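Local coordinates for membrane protein (Acinetobacter baumannii AB307-0294, PDB 5DL5) that forms a beta-barrel of the OprD porin family in the outer membrane and probably lets small molecules, including antibiotics, into the cell, at residues A[322-331]-A[372-380]. Residues are numbered along the deposited sequence; the frame is centred on the assembly and turned at random.
Sequences YMSDFIGNHE and AQEREFFNQ. With C8E ((hydroxyethyloxy)tri(ethyloxy)octane), chain B.
Glu376 reaches inward from the barrel strand and grips the loop 322-331 by its backbone. With CG anti to the backbone N (chi1 -165°) and an extended chain beyond it, Glu376 carries its carboxylate across to two successive amides. OE1 takes Met323 N at 2.9 Å through its syn lone pair. OE2 takes Ser324 N at 2.8 Å, on the syn side but 24° out of the carboxylate plane. Ser400 OG, on the neighbouring strand 394-404, also hydrogen-bonds OE1, adding a further hold on the carboxylate. Two residues earlier, Glu374 OE2 accepts from Ser324 OG at 2.7 Å, the donor lying above the carboxylate plane; Tyr402 OH is also hydrogen-bonded to this oxygen. Glu374 OE1 lies 2.5 Å from Glu331 OE2, so close that one of the two acids probably carries a proton and donates it to the other. Water 1 donates to the same OE1. Ser324 OG in turn accepts from Phe326 N, closing an ST turn, while the Phe326 ring lies with one face against the Glu374 carboxylate. Tyr322 is packed closely too: its CD1 sits 3.5 Å above the centre of the Phe378 ring, the planes inclined at 32°. The looser side is the type II turn Gly328-Glu331, where Asn329 and partly exposed His330 stay clear of the strand. Such a loop folded inward and pinned to the wall by acidic side chains is consistent with the constricted channel of OprD-family porins.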
loop_
_atom_site.group_PDB
_atom_site.type_symbol
_atom_site.label_atom_id
_atom_site.label_comp_id
_atom_site.label_asym_id
_atom_site.label_seq_id
_atom_site.Cartn_x
_atom_site.Cartn_y
_atom_site.Cartn_z
ATOM N N TYR A 322 -1.704 10.142 -2.774
ATOM C CA TYR A 322 -2.052 9.893 -4.193
ATOM C C TYR A 322 -0.747 9.670 -4.917
ATOM O O TYR A 322 -0.111 8.700 -4.632
ATOM C CB TYR A 322 -2.901 11.061 -4.819
ATOM C CG TYR A 322 -4.296 11.203 -4.176
ATOM C CD1 TYR A 322 -5.344 10.333 -4.552
ATOM C CD2 TYR A 322 -4.529 12.125 -3.139
ATOM C CE1 TYR A 322 -6.587 10.377 -3.922
ATOM C CE2 TYR A 322 -5.759 12.189 -2.501
ATOM C CZ TYR A 322 -6.810 11.380 -2.960
ATOM O OH TYR A 322 -8.043 11.487 -2.382
ATOM N N MET A 323 -0.256 10.553 -5.772
ATOM C CA MET A 323 1.078 10.329 -6.320
ATOM C C MET A 323 2.056 10.730 -5.201
ATOM O O MET A 323 2.913 9.968 -4.846
ATOM C CB MET A 323 1.358 11.088 -7.588
ATOM C CG MET A 323 2.827 10.857 -7.972
ATOM S SD MET A 323 3.271 11.814 -9.396
ATOM C CE MET A 323 3.307 13.467 -8.759
ATOM N N SER A 324 1.921 11.938 -4.626
ATOM C CA SER A 324 2.680 12.266 -3.420
ATOM C C SER A 324 1.981 11.771 -2.203
ATOM O O SER A 324 0.751 11.722 -2.150
ATOM C CB SER A 324 2.867 13.815 -3.284
ATOM O OG SER A 324 3.388 14.128 -2.033
ATOM N N ASP A 325 2.749 11.414 -1.182
ATOM C CA ASP A 325 2.163 10.959 0.066
ATOM C C ASP A 325 2.160 12.004 1.159
ATOM O O ASP A 325 1.719 11.688 2.299
ATOM C CB ASP A 325 2.908 9.774 0.564
ATOM C CG ASP A 325 2.646 8.535 -0.311
ATOM O OD1 ASP A 325 1.493 8.227 -0.643
ATOM O OD2 ASP A 325 3.615 7.854 -0.558
ATOM N N PHE A 326 2.650 13.206 0.903
ATOM C CA PHE A 326 2.494 14.321 1.939
ATOM C C PHE A 326 3.125 13.917 3.271
ATOM O O PHE A 326 2.590 14.049 4.337
ATOM C CB PHE A 326 1.039 14.847 2.043
ATOM C CG PHE A 326 0.559 15.448 0.697
ATOM C CD1 PHE A 326 0.086 14.628 -0.326
ATOM C CD2 PHE A 326 0.695 16.807 0.426
ATOM C CE1 PHE A 326 -0.234 15.167 -1.609
ATOM C CE2 PHE A 326 0.336 17.386 -0.820
ATOM C CZ PHE A 326 -0.059 16.533 -1.864
ATOM N N ILE A 327 4.382 13.500 3.116
ATOM C CA ILE A 327 5.171 12.792 4.174
ATOM C C ILE A 327 6.469 13.469 4.418
ATOM O O ILE A 327 7.293 12.939 5.106
ATOM C CB ILE A 327 5.512 11.310 3.762
ATOM C CG1 ILE A 327 6.212 11.282 2.375
ATOM C CG2 ILE A 327 4.313 10.428 3.997
ATOM C CD1 ILE A 327 6.724 9.893 1.948
ATOM N N GLY A 328 6.656 14.677 3.974
ATOM C CA GLY A 328 7.841 15.445 4.267
ATOM C C GLY A 328 7.969 15.816 5.757
ATOM O O GLY A 328 7.007 15.810 6.552
ATOM N N ASN A 329 9.195 16.107 6.075
ATOM C CA ASN A 329 9.632 16.460 7.401
ATOM C C ASN A 329 8.850 17.747 7.863
ATOM O O ASN A 329 8.910 18.729 7.179
ATOM C CB ASN A 329 11.116 16.617 7.411
ATOM C CG ASN A 329 11.703 16.938 8.803
ATOM O OD1 ASN A 329 11.141 17.691 9.605
ATOM N ND2 ASN A 329 12.919 16.535 8.987
ATOM N N HIS A 330 8.067 17.623 8.965
ATOM C CA HIS A 330 7.168 18.729 9.509
ATOM C C HIS A 330 6.035 19.074 8.599
ATOM O O HIS A 330 5.399 20.060 8.824
ATOM C CB HIS A 330 7.998 19.999 9.836
ATOM C CG HIS A 330 8.618 19.958 11.190
ATOM N ND1 HIS A 330 9.523 18.965 11.587
ATOM C CD2 HIS A 330 8.402 20.737 12.290
ATOM C CE1 HIS A 330 9.873 19.163 12.855
ATOM N NE2 HIS A 330 9.199 20.220 13.307
ATOM N N GLU A 331 5.775 18.278 7.512
ATOM C CA GLU A 331 4.801 18.695 6.537
ATOM C C GLU A 331 3.385 18.631 7.103
ATOM O O GLU A 331 2.947 17.616 7.673
ATOM C CB GLU A 331 4.874 17.812 5.272
ATOM C CG GLU A 331 3.954 18.295 4.173
ATOM C CD GLU A 331 4.058 17.566 2.871
ATOM O OE1 GLU A 331 4.811 16.594 2.802
ATOM O OE2 GLU A 331 3.322 17.982 1.936
ATOM N N ALA A 372 8.998 24.711 2.402
ATOM C CA ALA A 372 8.636 24.177 1.055
ATOM C C ALA A 372 7.180 23.664 1.088
ATOM O O ALA A 372 6.531 23.477 2.167
ATOM C CB ALA A 372 9.624 23.040 0.593
ATOM N N GLN A 373 6.639 23.535 -0.121
ATOM C CA GLN A 373 5.224 23.239 -0.346
ATOM C C GLN A 373 5.062 22.363 -1.558
ATOM O O GLN A 373 5.890 22.366 -2.427
ATOM C CB GLN A 373 4.461 24.582 -0.686
ATOM C CG GLN A 373 4.584 25.572 0.418
ATOM C CD GLN A 373 4.317 26.961 -0.015
ATOM O OE1 GLN A 373 3.370 27.552 0.422
ATOM N NE2 GLN A 373 5.173 27.500 -0.889
ATOM N N GLU A 374 3.908 21.729 -1.632
ATOM C CA GLU A 374 3.548 20.943 -2.775
ATOM C C GLU A 374 2.024 20.916 -2.900
ATOM O O GLU A 374 1.303 21.143 -1.908
ATOM C CB GLU A 374 4.039 19.504 -2.600
ATOM C CG GLU A 374 3.453 18.763 -1.417
ATOM C CD GLU A 374 4.035 17.310 -1.242
ATOM O OE1 GLU A 374 4.083 16.771 -0.116
ATOM O OE2 GLU A 374 4.440 16.651 -2.260
ATOM N N ARG A 375 1.559 20.703 -4.122
ATOM C CA ARG A 375 0.182 20.416 -4.317
ATOM C C ARG A 375 -0.085 19.445 -5.453
ATOM O O ARG A 375 0.642 19.425 -6.441
ATOM C CB ARG A 375 -0.557 21.740 -4.672
ATOM C CG ARG A 375 -0.287 22.243 -6.028
ATOM C CD ARG A 375 -1.021 23.573 -6.228
ATOM N NE ARG A 375 -0.787 23.975 -7.573
ATOM C CZ ARG A 375 0.164 24.802 -7.975
ATOM N NH1 ARG A 375 0.973 25.404 -7.087
ATOM N NH2 ARG A 375 0.300 25.017 -9.287
ATOM N N GLU A 376 -1.240 18.810 -5.327
ATOM C CA GLU A 376 -1.652 17.808 -6.228
ATOM C C GLU A 376 -3.127 17.881 -6.518
ATOM O O GLU A 376 -3.945 17.906 -5.591
ATOM C CB GLU A 376 -1.332 16.387 -5.647
ATOM C CG GLU A 376 -1.427 15.310 -6.715
ATOM C CD GLU A 376 -0.961 13.914 -6.253
ATOM O OE1 GLU A 376 -1.379 12.934 -6.942
ATOM O OE2 GLU A 376 -0.187 13.749 -5.241
ATOM N N PHE A 377 -3.431 17.936 -7.786
ATOM C CA PHE A 377 -4.794 17.782 -8.354
ATOM C C PHE A 377 -4.960 16.366 -9.006
ATOM O O PHE A 377 -4.232 15.987 -9.954
ATOM C CB PHE A 377 -5.128 18.873 -9.395
ATOM C CG PHE A 377 -6.589 18.835 -9.879
ATOM C CD1 PHE A 377 -7.671 18.661 -8.975
ATOM C CD2 PHE A 377 -6.925 18.973 -11.281
ATOM C CE1 PHE A 377 -9.002 18.625 -9.440
ATOM C CE2 PHE A 377 -8.261 18.968 -11.726
ATOM C CZ PHE A 377 -9.286 18.804 -10.829
ATOM N N PHE A 378 -5.866 15.584 -8.444
ATOM C CA PHE A 378 -6.018 14.161 -8.830
ATOM C C PHE A 378 -7.412 13.924 -9.440
ATOM O O PHE A 378 -8.448 14.467 -8.897
ATOM C CB PHE A 378 -5.875 13.360 -7.515
ATOM C CG PHE A 378 -6.238 11.873 -7.670
ATOM C CD1 PHE A 378 -5.282 10.979 -8.177
ATOM C CD2 PHE A 378 -7.487 11.390 -7.331
ATOM C CE1 PHE A 378 -5.606 9.605 -8.304
ATOM C CE2 PHE A 378 -7.837 10.046 -7.550
ATOM C CZ PHE A 378 -6.890 9.155 -7.976
ATOM N N ASN A 379 -7.496 13.138 -10.521
ATOM C CA ASN A 379 -8.760 12.657 -11.019
ATOM C C ASN A 379 -8.635 11.181 -11.339
ATOM O O ASN A 379 -7.600 10.742 -11.891
ATOM C CB ASN A 379 -9.207 13.402 -12.241
ATOM C CG ASN A 379 -9.685 14.794 -11.903
ATOM O OD1 ASN A 379 -10.846 14.992 -11.610
ATOM N ND2 ASN A 379 -8.742 15.768 -11.875
ATOM N N GLN A 380 -9.658 10.436 -10.969
ATOM C CA GLN A 380 -9.751 9.065 -11.389
ATOM C C GLN A 380 -11.144 8.755 -11.842
ATOM O O GLN A 380 -12.096 9.091 -11.196
ATOM C CB GLN A 380 -9.328 8.088 -10.254
ATOM C CG GLN A 380 -9.513 6.640 -10.684
ATOM C CD GLN A 380 -8.844 5.688 -9.697
ATOM O OE1 GLN A 380 -7.628 5.564 -9.633
ATOM N NE2 GLN A 380 -9.643 5.051 -8.905
HETATM C C6 C8E B . 14.278 2.251 -9.317
HETATM C C7 C8E B . 13.170 2.780 -10.272
HETATM C C8 C8E B . 13.170 4.303 -10.547
HETATM O O9 C8E B . 11.837 4.905 -10.718
HETATM C C10 C8E B . 11.701 5.927 -9.736
HETATM C C11 C8E B . 11.207 5.317 -8.411
HETATM O O12 C8E B . 10.606 6.288 -7.582
HETATM C C13 C8E B . 9.419 6.929 -8.072
HETATM C C14 C8E B . 8.187 6.234 -7.558
HETATM O O15 C8E B . 7.224 7.102 -6.965
HETATM C C16 C8E B . 7.630 7.963 -5.891
HETATM C C17 C8E B . 6.392 8.063 -5.001
HETATM O O18 C8E B . 5.246 7.874 -5.885
HETATM C C19 C8E B . 4.153 7.142 -5.311
HETATM C C20 C8E B . 2.993 7.158 -6.291
HETATM O O21 C8E B . 1.691 6.716 -5.808
HETATM O O HOH W 1 5.715 14.672 0.374
#